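Local coordinates for protein MtVAO615 (Myceliophthora thermophila, PDB 6F72) that probably acts as an oxidoreductase with a bicovalently bound FAD, reacting rapidly with molecular oxygen once reduced, although its substrate is unknown, at residues L54-P59 / P124-N129; H91-G96 / W172-K177; W320-A325 / A375-T380. One frame throughout, in Å; residues are numbered along the deposited sequence.

Contact 1: residues L54-P59 / P124-N129; sequences LIATVP and PSYVVN. With NAG (2-acetamido-2-deoxy-beta-D-glucopyranose), chain D; NAG (2-acetamido-2-deoxy-beta-D-glucopyranose), chain B.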
loop_
_atom_site.group_PDB
_atom_site.type_symbol
_atom_site.label_atom_id
_atom_site.label_comp_id
_atom_site.label_asym_id
_atom_site.label_seq_id
_atom_site.Cartn_x
_atom_site.Cartn_y
_atom_site.Cartn_z
ATOM N N LEU A 54 -23.611 -10.427 -7.458
ATOM C CA LEU A 54 -22.634 -11.521 -7.398
ATOM C C LEU A 54 -22.012 -11.754 -8.775
ATOM O O LEU A 54 -22.721 -11.766 -9.795
ATOM C CB LEU A 54 -23.264 -12.820 -6.872
ATOM C CG LEU A 54 -22.356 -13.965 -6.404
ATOM C CD1 LEU A 54 -21.715 -13.623 -5.054
ATOM C CD2 LEU A 54 -23.126 -15.272 -6.316
ATOM N N ILE A 55 -20.689 -11.907 -8.784
ATOM C CA ILE A 55 -19.899 -12.195 -9.983
ATOM C C ILE A 55 -19.153 -13.522 -9.753
ATOM O O ILE A 55 -18.558 -13.716 -8.703
ATOM C CB ILE A 55 -18.889 -11.051 -10.305
ATOM C CG1 ILE A 55 -19.596 -9.697 -10.449
ATOM C CG2 ILE A 55 -18.081 -11.358 -11.571
ATOM C CD1 ILE A 55 -18.683 -8.549 -10.839
ATOM N N ALA A 56 -19.231 -14.441 -10.713
ATOM C CA ALA A 56 -18.332 -15.606 -10.765
ATOM C C ALA A 56 -17.003 -15.098 -11.321
ATOM O O ALA A 56 -16.974 -14.458 -12.379
ATOM C CB ALA A 56 -18.897 -16.713 -11.655
ATOM N N THR A 57 -15.914 -15.347 -10.599
ATOM C CA THR A 57 -14.613 -14.861 -11.027
ATOM C C THR A 57 -14.211 -15.479 -12.375
ATOM O O THR A 57 -14.266 -16.694 -12.572
ATOM C CB THR A 57 -13.518 -15.130 -9.975
ATOM O OG1 THR A 57 -13.931 -14.597 -8.715
ATOM C CG2 THR A 57 -12.195 -14.507 -10.391
ATOM N N VAL A 58 -13.870 -14.597 -13.305
ATOM C CA VAL A 58 -13.250 -14.964 -14.553
ATOM C C VAL A 58 -12.020 -14.074 -14.617
ATOM O O VAL A 58 -12.171 -12.858 -14.811
ATOM C CB VAL A 58 -14.164 -14.702 -15.772
ATOM C CG1 VAL A 58 -13.448 -15.108 -17.061
ATOM C CG2 VAL A 58 -15.479 -15.447 -15.626
ATOM N N PRO A 59 -10.811 -14.663 -14.425
ATOM C CA PRO A 59 -9.567 -13.882 -14.448
ATOM C C PRO A 59 -9.410 -13.119 -15.750
ATOM O O PRO A 59 -9.827 -13.600 -16.787
ATOM C CB PRO A 59 -8.481 -14.949 -14.272
ATOM C CG PRO A 59 -9.134 -15.974 -13.415
ATOM C CD PRO A 59 -10.575 -16.022 -13.907
ATOM N N PRO A 124 -10.390 -15.406 -5.629
ATOM C CA PRO A 124 -11.655 -15.819 -4.997
ATOM C C PRO A 124 -12.587 -16.477 -6.025
ATOM O O PRO A 124 -12.508 -16.139 -7.198
ATOM C CB PRO A 124 -12.273 -14.480 -4.548
ATOM C CG PRO A 124 -11.762 -13.493 -5.549
ATOM C CD PRO A 124 -10.348 -13.945 -5.847
ATOM N N SER A 125 -13.458 -17.385 -5.580
ATOM C CA SER A 125 -14.463 -18.020 -6.441
ATOM C C SER A 125 -15.580 -17.076 -6.909
ATOM O O SER A 125 -16.015 -17.140 -8.063
ATOM C CB SER A 125 -15.095 -19.193 -5.709
ATOM O OG SER A 125 -14.153 -20.211 -5.480
ATOM N N TYR A 126 -16.068 -16.238 -5.991
ATOM C CA TYR A 126 -17.159 -15.284 -6.257
ATOM C C TYR A 126 -16.834 -13.915 -5.671
ATOM O O TYR A 126 -16.164 -13.812 -4.633
ATOM C CB TYR A 126 -18.484 -15.777 -5.668
ATOM C CG TYR A 126 -19.061 -16.974 -6.380
ATOM C CD1 TYR A 126 -19.913 -16.815 -7.485
ATOM C CD2 TYR A 126 -18.759 -18.271 -5.951
ATOM C CE1 TYR A 126 -20.441 -17.924 -8.145
ATOM C CE2 TYR A 126 -19.268 -19.380 -6.603
ATOM C CZ TYR A 126 -20.116 -19.206 -7.687
ATOM O OH TYR A 126 -20.613 -20.331 -8.309
ATOM N N VAL A 127 -17.334 -12.879 -6.342
ATOM C CA VAL A 127 -17.020 -11.485 -6.019
ATOM C C VAL A 127 -18.328 -10.721 -5.770
ATOM O O VAL A 127 -19.196 -10.654 -6.660
ATOM C CB VAL A 127 -16.215 -10.825 -7.174
ATOM C CG1 VAL A 127 -15.997 -9.338 -6.928
ATOM C CG2 VAL A 127 -14.887 -11.542 -7.422
ATOM N N VAL A 128 -18.472 -10.162 -4.567
ATOM C CA VAL A 128 -19.632 -9.299 -4.236
ATOM C C VAL A 128 -19.331 -7.876 -4.696
ATOM O O VAL A 128 -18.462 -7.210 -4.125
ATOM C CB VAL A 128 -19.986 -9.310 -2.731
ATOM C CG1 VAL A 128 -21.196 -8.412 -2.451
ATOM C CG2 VAL A 128 -20.269 -10.723 -2.258
ATOM N N ASN A 129 -20.038 -7.425 -5.732
ATOM C CA ASN A 129 -19.863 -6.082 -6.267
ATOM C C ASN A 129 -20.656 -5.119 -5.375
ATOM O O ASN A 129 -21.802 -4.765 -5.680
ATOM C CB ASN A 129 -20.290 -6.042 -7.742
ATOM C CG ASN A 129 -20.217 -4.653 -8.359
ATOM O OD1 ASN A 129 -19.698 -3.698 -7.761
ATOM N ND2 ASN A 129 -20.748 -4.544 -9.581
HETATM C C1 NAG D . -20.816 -3.327 -10.349
HETATM C C2 NAG D . -20.689 -3.307 -11.883
HETATM C C3 NAG D . -20.798 -1.871 -12.402
HETATM C C4 NAG D . -22.095 -1.189 -11.939
HETATM C C5 NAG D . -22.142 -1.252 -10.408
HETATM C C6 NAG D . -23.415 -0.640 -9.818
HETATM C C7 NAG D . -19.290 -5.182 -12.690
HETATM C C8 NAG D . -17.915 -5.549 -13.165
HETATM N N2 NAG D . -19.445 -3.896 -12.362
HETATM O O3 NAG D . -20.691 -1.849 -13.830
HETATM O O4 NAG D . -22.092 0.186 -12.347
HETATM O O5 NAG D . -22.007 -2.611 -9.949
HETATM O O6 NAG D . -24.515 -1.553 -9.934
HETATM O O7 NAG D . -20.180 -6.018 -12.605
HETATM C C1 NAG B . -26.222 -12.812 -10.853
HETATM C C2 NAG B . -25.409 -13.482 -11.976
HETATM C C3 NAG B . -25.034 -12.444 -13.031
HETATM C C4 NAG B . -26.267 -11.746 -13.617
HETATM C C5 NAG B . -27.261 -11.251 -12.544
HETATM C C6 NAG B . -28.684 -11.251 -13.102
HETATM C C7 NAG B . -24.161 -15.341 -10.892
HETATM C C8 NAG B . -22.804 -15.761 -10.406
HETATM N N2 NAG B . -24.212 -14.121 -11.444
HETATM O O3 NAG B . -24.310 -13.083 -14.084
HETATM O O4 NAG B . -25.846 -10.660 -14.469
HETATM O O5 NAG B . -27.342 -12.053 -11.346
HETATM O O6 NAG B . -28.879 -10.130 -13.969
HETATM O O7 NAG B . -25.130 -16.077 -10.769
#

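Contact 2: residues H91-G96 / W172-K177; sequences HVNAPG and WMHNLK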
loop_
_atom_site.group_PDB
_atom_site.type_symbol
_atom_site.label_atom_id
_atom_site.label_comp_id
_atom_site.label_asym_id
_atom_site.label_seq_id
_atom_site.Cartn_x
_atom_site.Cartn_y
_atom_site.Cartn_z
ATOM N N HIS A 91 -6.396 -3.255 -14.949
ATOM C CA HIS A 91 -6.211 -4.346 -14.013
ATOM C C HIS A 91 -6.961 -4.137 -12.694
ATOM O O HIS A 91 -7.548 -5.077 -12.128
ATOM C CB HIS A 91 -4.728 -4.483 -13.732
ATOM C CG HIS A 91 -4.252 -5.898 -13.705
ATOM N ND1 HIS A 91 -2.965 -6.251 -14.050
ATOM C CD2 HIS A 91 -4.893 -7.049 -13.381
ATOM C CE1 HIS A 91 -2.829 -7.559 -13.926
ATOM N NE2 HIS A 91 -3.984 -8.068 -13.526
ATOM N N VAL A 92 -6.927 -2.895 -12.211
ATOM C CA VAL A 92 -7.617 -2.524 -10.997
ATOM C C VAL A 92 -9.140 -2.675 -11.169
ATOM O O VAL A 92 -9.832 -2.972 -10.192
ATOM C CB VAL A 92 -7.208 -1.097 -10.536
ATOM C CG1 VAL A 92 -8.202 -0.517 -9.551
ATOM C CG2 VAL A 92 -5.823 -1.120 -9.902
ATOM N N ASN A 93 -9.631 -2.522 -12.408
ATOM C CA ASN A 93 -11.070 -2.582 -12.711
ATOM C C ASN A 93 -11.640 -3.997 -12.763
ATOM O O ASN A 93 -12.860 -4.173 -12.803
ATOM C CB ASN A 93 -11.384 -1.861 -14.024
ATOM C CG ASN A 93 -11.430 -0.347 -13.882
ATOM O OD1 ASN A 93 -11.340 0.210 -12.789
ATOM N ND2 ASN A 93 -11.568 0.325 -15.012
ATOM N N ALA A 94 -10.763 -4.998 -12.787
ATOM C CA ALA A 94 -11.189 -6.393 -12.828
ATOM C C ALA A 94 -11.712 -6.829 -11.450
ATOM O O ALA A 94 -11.102 -6.486 -10.421
ATOM C CB ALA A 94 -10.052 -7.283 -13.296
ATOM N N PRO A 95 -12.857 -7.551 -11.420
ATOM C CA PRO A 95 -13.483 -7.974 -10.163
ATOM C C PRO A 95 -12.610 -8.840 -9.256
ATOM O O PRO A 95 -12.446 -8.520 -8.090
ATOM C CB PRO A 95 -14.710 -8.763 -10.633
ATOM C CG PRO A 95 -15.037 -8.149 -11.952
ATOM C CD PRO A 95 -13.695 -7.926 -12.578
ATOM N N GLY A 96 -12.052 -9.923 -9.778
ATOM C CA GLY A 96 -11.347 -10.874 -8.929
ATOM C C GLY A 96 -9.841 -10.895 -9.079
ATOM O O GLY A 96 -9.193 -11.732 -8.458
ATOM N N TRP A 172 -15.917 -6.798 -2.765
ATOM C CA TRP A 172 -15.212 -5.962 -3.714
ATOM C C TRP A 172 -15.715 -4.547 -3.548
ATOM O O TRP A 172 -16.851 -4.254 -3.893
ATOM C CB TRP A 172 -15.410 -6.492 -5.145
ATOM C CG TRP A 172 -14.659 -5.768 -6.224
ATOM C CD1 TRP A 172 -13.375 -5.324 -6.166
ATOM C CD2 TRP A 172 -15.130 -5.454 -7.545
ATOM N NE1 TRP A 172 -13.013 -4.731 -7.350
ATOM C CE2 TRP A 172 -14.066 -4.803 -8.223
ATOM C CE3 TRP A 172 -16.346 -5.655 -8.223
ATOM C CZ2 TRP A 172 -14.178 -4.342 -9.547
ATOM C CZ3 TRP A 172 -16.459 -5.195 -9.551
ATOM C CH2 TRP A 172 -15.372 -4.540 -10.190
ATOM N N MET A 173 -14.841 -3.686 -3.036
ATOM C CA MET A 173 -15.179 -2.342 -2.557
ATOM C C MET A 173 -14.863 -1.253 -3.564
ATOM O O MET A 173 -15.174 -0.078 -3.323
ATOM C CB MET A 173 -14.390 -2.025 -1.260
ATOM C CG MET A 173 -14.392 -3.143 -0.233
ATOM S SD MET A 173 -16.050 -3.748 0.160
ATOM C CE MET A 173 -16.630 -2.362 1.116
ATOM N N HIS A 174 -14.255 -1.656 -4.678
ATOM C CA HIS A 174 -13.737 -0.769 -5.733
ATOM C C HIS A 174 -14.690 0.307 -6.246
ATOM O O HIS A 174 -14.248 1.399 -6.621
ATOM C CB HIS A 174 -13.253 -1.629 -6.919
ATOM C CG HIS A 174 -12.793 -0.847 -8.113
ATOM N ND1 HIS A 174 -11.788 0.095 -8.048
ATOM C CD2 HIS A 174 -13.184 -0.891 -9.408
ATOM C CE1 HIS A 174 -11.598 0.617 -9.248
ATOM N NE2 HIS A 174 -12.426 0.029 -10.093
ATOM N N ASN A 175 -15.984 -0.004 -6.257
ATOM C CA ASN A 175 -16.975 0.848 -6.899
ATOM C C ASN A 175 -17.687 1.798 -5.939
ATOM O O ASN A 175 -18.587 2.510 -6.348
ATOM C CB ASN A 175 -17.986 0.001 -7.645
ATOM C CG ASN A 175 -17.351 -0.842 -8.709
ATOM O OD1 ASN A 175 -16.743 -0.320 -9.643
ATOM N ND2 ASN A 175 -17.467 -2.157 -8.563
ATOM N N LEU A 176 -17.262 1.816 -4.674
ATOM C CA LEU A 176 -17.814 2.748 -3.697
ATOM C C LEU A 176 -17.026 4.041 -3.836
ATOM O O LEU A 176 -16.063 4.270 -3.108
ATOM C CB LEU A 176 -17.755 2.150 -2.282
ATOM C CG LEU A 176 -18.674 0.932 -2.082
ATOM C CD1 LEU A 176 -18.422 0.269 -0.747
ATOM C CD2 LEU A 176 -20.167 1.246 -2.245
ATOM N N LYS A 177 -17.448 4.879 -4.786
ATOM C CA LYS A 177 -16.661 6.036 -5.241
ATOM C C LYS A 177 -17.168 7.420 -4.812
ATOM O O LYS A 177 -16.611 8.438 -5.248
ATOM C CB LYS A 177 -16.519 6.011 -6.769
ATOM C CG LYS A 177 -15.821 4.788 -7.348
ATOM C CD LYS A 177 -14.324 4.986 -7.404
ATOM C CE LYS A 177 -13.679 4.004 -8.375
ATOM N NZ LYS A 177 -12.258 3.806 -7.945
HETATM O O HOH W 1 -10.164 -3.876 -7.788
#

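Contact 3: residues W320-A325 / A375-T380; sequences WEAVAA and ASRGIT. With NAG (2-acetamido-2-deoxy-beta-D-glucopyranose), chain F.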
loop_
_atom_site.group_PDB
_atom_site.type_symbol
_atom_site.label_atom_id
_atom_site.label_comp_id
_atom_site.label_asym_id
_atom_site.label_seq_id
_atom_site.Cartn_x
_atom_site.Cartn_y
_atom_site.Cartn_z
ATOM N N TRP A 320 28.954 6.953 -2.414
ATOM C CA TRP A 320 28.293 6.407 -1.223
ATOM C C TRP A 320 28.434 7.268 0.029
ATOM O O TRP A 320 27.540 7.283 0.881
ATOM C CB TRP A 320 28.692 4.955 -0.958
ATOM C CG TRP A 320 28.013 4.021 -1.903
ATOM C CD1 TRP A 320 28.609 3.284 -2.889
ATOM C CD2 TRP A 320 26.601 3.749 -1.995
ATOM N NE1 TRP A 320 27.664 2.563 -3.579
ATOM C CE2 TRP A 320 26.426 2.822 -3.056
ATOM C CE3 TRP A 320 25.471 4.191 -1.284
ATOM C CZ2 TRP A 320 25.163 2.324 -3.424
ATOM C CZ3 TRP A 320 24.217 3.698 -1.647
ATOM C CH2 TRP A 320 24.074 2.773 -2.711
ATOM N N GLU A 321 29.542 7.996 0.116
ATOM C CA GLU A 321 29.731 8.985 1.165
ATOM C C GLU A 321 28.787 10.174 0.969
ATOM O O GLU A 321 28.311 10.758 1.954
ATOM C CB GLU A 321 31.188 9.445 1.220
ATOM C CG GLU A 321 32.132 8.340 1.674
ATOM C CD GLU A 321 33.593 8.741 1.675
ATOM O OE1 GLU A 321 33.951 9.813 1.133
ATOM O OE2 GLU A 321 34.392 7.964 2.231
ATOM N N ALA A 322 28.513 10.504 -0.298
ATOM C CA ALA A 322 27.635 11.613 -0.660
ATOM C C ALA A 322 26.155 11.309 -0.370
ATOM O O ALA A 322 25.384 12.217 -0.046
ATOM C CB ALA A 322 27.841 11.998 -2.118
ATOM N N VAL A 323 25.793 10.028 -0.478
ATOM C CA VAL A 323 24.458 9.500 -0.145
ATOM C C VAL A 323 24.277 9.495 1.380
ATOM O O VAL A 323 23.253 9.967 1.896
ATOM C CB VAL A 323 24.253 8.078 -0.756
ATOM C CG1 VAL A 323 23.021 7.377 -0.194
ATOM C CG2 VAL A 323 24.198 8.139 -2.280
ATOM N N ALA A 324 25.270 8.952 2.084
ATOM C CA ALA A 324 25.392 9.082 3.549
ATOM C C ALA A 324 25.172 10.528 4.034
ATOM O O ALA A 324 24.419 10.752 4.986
ATOM C CB ALA A 324 26.744 8.554 4.017
ATOM N N ALA A 325 25.813 11.485 3.354
ATOM C CA ALA A 325 25.742 12.913 3.697
ATOM C C ALA A 325 24.397 13.543 3.336
ATOM O O ALA A 325 23.877 14.351 4.099
ATOM C CB ALA A 325 26.873 13.672 3.029
ATOM N N ALA A 375 28.967 19.747 -3.966
ATOM C CA ALA A 375 30.043 20.605 -4.484
ATOM C C ALA A 375 31.379 20.331 -3.785
ATOM O O ALA A 375 32.393 20.153 -4.458
ATOM C CB ALA A 375 29.665 22.079 -4.370
ATOM N N SER A 376 31.362 20.253 -2.450
ATOM C CA SER A 376 32.576 20.006 -1.642
ATOM C C SER A 376 33.182 18.615 -1.867
ATOM O O SER A 376 34.343 18.356 -1.503
ATOM C CB SER A 376 32.287 20.214 -0.149
ATOM O OG SER A 376 31.685 19.057 0.414
ATOM N N ARG A 377 32.386 17.729 -2.462
ATOM C CA ARG A 377 32.790 16.355 -2.718
ATOM C C ARG A 377 33.131 16.107 -4.195
ATOM O O ARG A 377 33.344 14.963 -4.607
ATOM C CB ARG A 377 31.717 15.397 -2.195
ATOM C CG ARG A 377 31.693 15.317 -0.675
ATOM C CD ARG A 377 30.376 14.748 -0.197
ATOM N NE ARG A 377 30.581 13.764 0.858
ATOM C CZ ARG A 377 30.399 13.977 2.157
ATOM N NH1 ARG A 377 29.995 15.156 2.615
ATOM N NH2 ARG A 377 30.622 12.991 3.011
ATOM N N GLY A 378 33.208 17.195 -4.964
ATOM C CA GLY A 378 33.550 17.161 -6.383
ATOM C C GLY A 378 32.451 16.639 -7.303
ATOM O O GLY A 378 32.736 16.207 -8.424
ATOM N N ILE A 379 31.205 16.676 -6.829
ATOM C CA ILE A 379 30.033 16.225 -7.604
ATOM C C ILE A 379 29.296 17.426 -8.200
ATOM O O ILE A 379 29.001 18.391 -7.499
ATOM C CB ILE A 379 29.080 15.348 -6.745
ATOM C CG1 ILE A 379 29.798 14.065 -6.290
ATOM C CG2 ILE A 379 27.824 14.980 -7.518
ATOM C CD1 ILE A 379 29.181 13.376 -5.094
ATOM N N THR A 380 29.041 17.362 -9.503
ATOM C CA THR A 380 28.131 18.287 -10.182
ATOM C C THR A 380 26.760 17.606 -10.238
ATOM O O THR A 380 26.562 16.666 -11.020
ATOM C CB THR A 380 28.613 18.636 -11.611
ATOM O OG1 THR A 380 29.994 19.023 -11.575
ATOM C CG2 THR A 380 27.774 19.768 -12.219
HETATM C C1 NAG F . 25.835 11.985 -14.148
HETATM C C2 NAG F . 24.963 11.752 -15.396
HETATM C C3 NAG F . 25.291 12.754 -16.512
HETATM C C4 NAG F . 25.352 14.195 -15.990
HETATM C C5 NAG F . 26.355 14.253 -14.826
HETATM C C6 NAG F . 26.585 15.666 -14.290
HETATM C C7 NAG F . 24.298 9.361 -15.640
HETATM C C8 NAG F . 24.706 8.052 -16.252
HETATM N N2 NAG F . 25.134 10.384 -15.880
HETATM O O3 NAG F . 24.320 12.647 -17.558
HETATM O O4 NAG F . 25.710 15.091 -17.054
HETATM O O5 NAG F . 25.915 13.374 -13.769
HETATM O O6 NAG F . 25.461 16.097 -13.513
HETATM O O7 NAG F . 23.274 9.452 -14.976
#

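Contact 1: residues L54-P59 / P124-N129
The Tyr126 ring is met by Leu54 and Ala56 across the strand pair and by sugar at its edge. Leu54 comes obliquely, with CD2 lying 3.8 Å from CD1 of the ring, and Ala56 CB sits 4.0 Å from its CE1. At the edge, in the plane of the ring, is C8, the acetamido methyl of the NAG of the Asn47 glycan, while Trp43 of helix 40-49 stacks with the ring. Leu54 CG is anti to the backbone N (chi1 -165°), which places CG 3.9 Å from Tyr126 CD1. The same sugar gives a weak hydrogen bond from N2 to Leu54 O.

Ile55 and Val127 form the hydrogen-bonded antiparallel pair: Ile55 N reaches Val127 O at 2.9 Å, and Val127 N returns to Ile55 O at 2.8 Å, in the carbonyl plane. Their side chains share the other face of the sheet, CB to CB 4.1 Å, and there Ile55 CD1 comes 3.4 Å from O7 of the NAG carried covalently by Asn129 ND2.

Beyond the ladder, Thr57 grips two successive carbonyls. Its N makes a nearly straight bond (174°) to Ser125 O, and its OG1 donates to Pro124 O at 2.6 Å, each donor standing above the carbonyl plane. Having OG1 beside its own backbone N lets one residue serve both acceptors.

Strand 54-56 is the outermost strand of a small mixed sheet, added antiparallel to strand 126-129 in the FAD-binding PCMH-type domain of this flavoprotein, with one glycan beside Ile55 and another near Leu54 and the Tyr126 ring edge.

Contact 2: residues H91-G96 / W172-K177
Pro95 lies on the indole of Trp172, joining the loop after the short helix 89-92 to the turn that follows strand 169-172 in the PCMH-type FAD-binding domain. That turn is a type I beta turn from Met173 to Leu176, and Met173 itself touches the FAD.

The main apolar interaction is a CH-pi contact. Pro95 CA stands 3.7 Å from the centroid of the six-membered ring of Trp172, only 10° off the ring normal, and Pro95 CG adds a contact with CH2 at 4.0 Å. The CB of Trp172 points toward the 91-96 segment. On the opposite face Asn175 ND2 lies nearer the rim, 3.3 Å above the plane, so the ring is sandwiched between a proline and an amide; that amide also makes a weak hydrogen bond to Asn129 OD1. A van der Waals contact joins Val92 CG1 to His174 CE1 at 3.6 Å, the two side chains crossing at about a right angle.

The direct polar link is between side chains. His174 NE2 donates to Asn93 OD1 at 2.9 Å, with a bent N-H...O angle of 141° and the amide and imidazole planes turned 48° apart. Asn93 CB heads away from the turn, yet OD1 comes back to accept the bond. Two backbone carbonyls also meet the rings: Val92 O lies over the centre of the imidazole face, and Asn93 O approaches Trp172 CZ2 at the indole edge.

Water completes the set: one molecule donates to Val92 O at 2.6 Å and accepts from Trp172 NE1, sitting in the plane of the indole at its edge.

Contact 3: residues W320-A325 / A375-T380
Arg377 folds over Ala325 through a bend in its chain: CG is anti to the carbonyl carbon (chi1 -73°), and an intermediate chi3 of 136° turns NE off the extended path. The guanidinium then has the methyl of Ala325 against one face, 3.4 Å above the plane and shifted toward the rim. Its closest atom there is NH1, 3.5 Å from Ala325 CB.

NH2 comes 3.4 Å from Glu321 O, but the angle is too poor for a hydrogen bond, and that carbonyl already accepts the helical bond from Ala325 N. The Glu321 side chain, extended beyond CG, keeps OE1 5.0 Å from Arg377 NH2, a separation that allows attraction between opposite charges at most. The firm partner of the guanidinium is Asp373, which takes a salt bridge at NH1 from one turn earlier in helix 360-376.

That helix ends in a Schellman motif. Gly378, at positive phi, is the C-prime residue; its N bonds to Ala375 O at 3.1 Å, while Ile379 N reaches back to Leu374 O. The reversal sends Ile379 toward helix 316-335, where its CD1 meets Ala322 CB at 3.5 Å. Both side chains also touch Phe309 of strand 302-310 and Leu374, so the apolar seam lies between two helices and an antiparallel sheet, while Arg377 takes the more exposed flank.

Past the seam the chain runs on to strand 382-388, and Thr380 O accepts a 2.8 Å hydrogen bond from O6 of the NAG attached to Asn310.

Overall arrangement
From the N terminus, strand 54-56 opens contact 1, and 91-96 opens contact 2 before 124-129 returns to close the first loop; 172-177 then closes the second, so the two cross. They also touch: Val128 O probably accepts a hydrogen bond from Trp172 N, as neighbouring strands 126-129 and 169-172 run side by side in the mixed sheet. Together they tie 54-59 and 91-96 to those two strands and the turn after them. Contact 3 follows in series, its loop from 320-325 to 375-380 passing through two strands of the seven-stranded antiparallel sheet. It lies on the opposite side of the chain's centre from the other two, about 53 Å from contact 1 and 46 Å from contact 2, centre to centre.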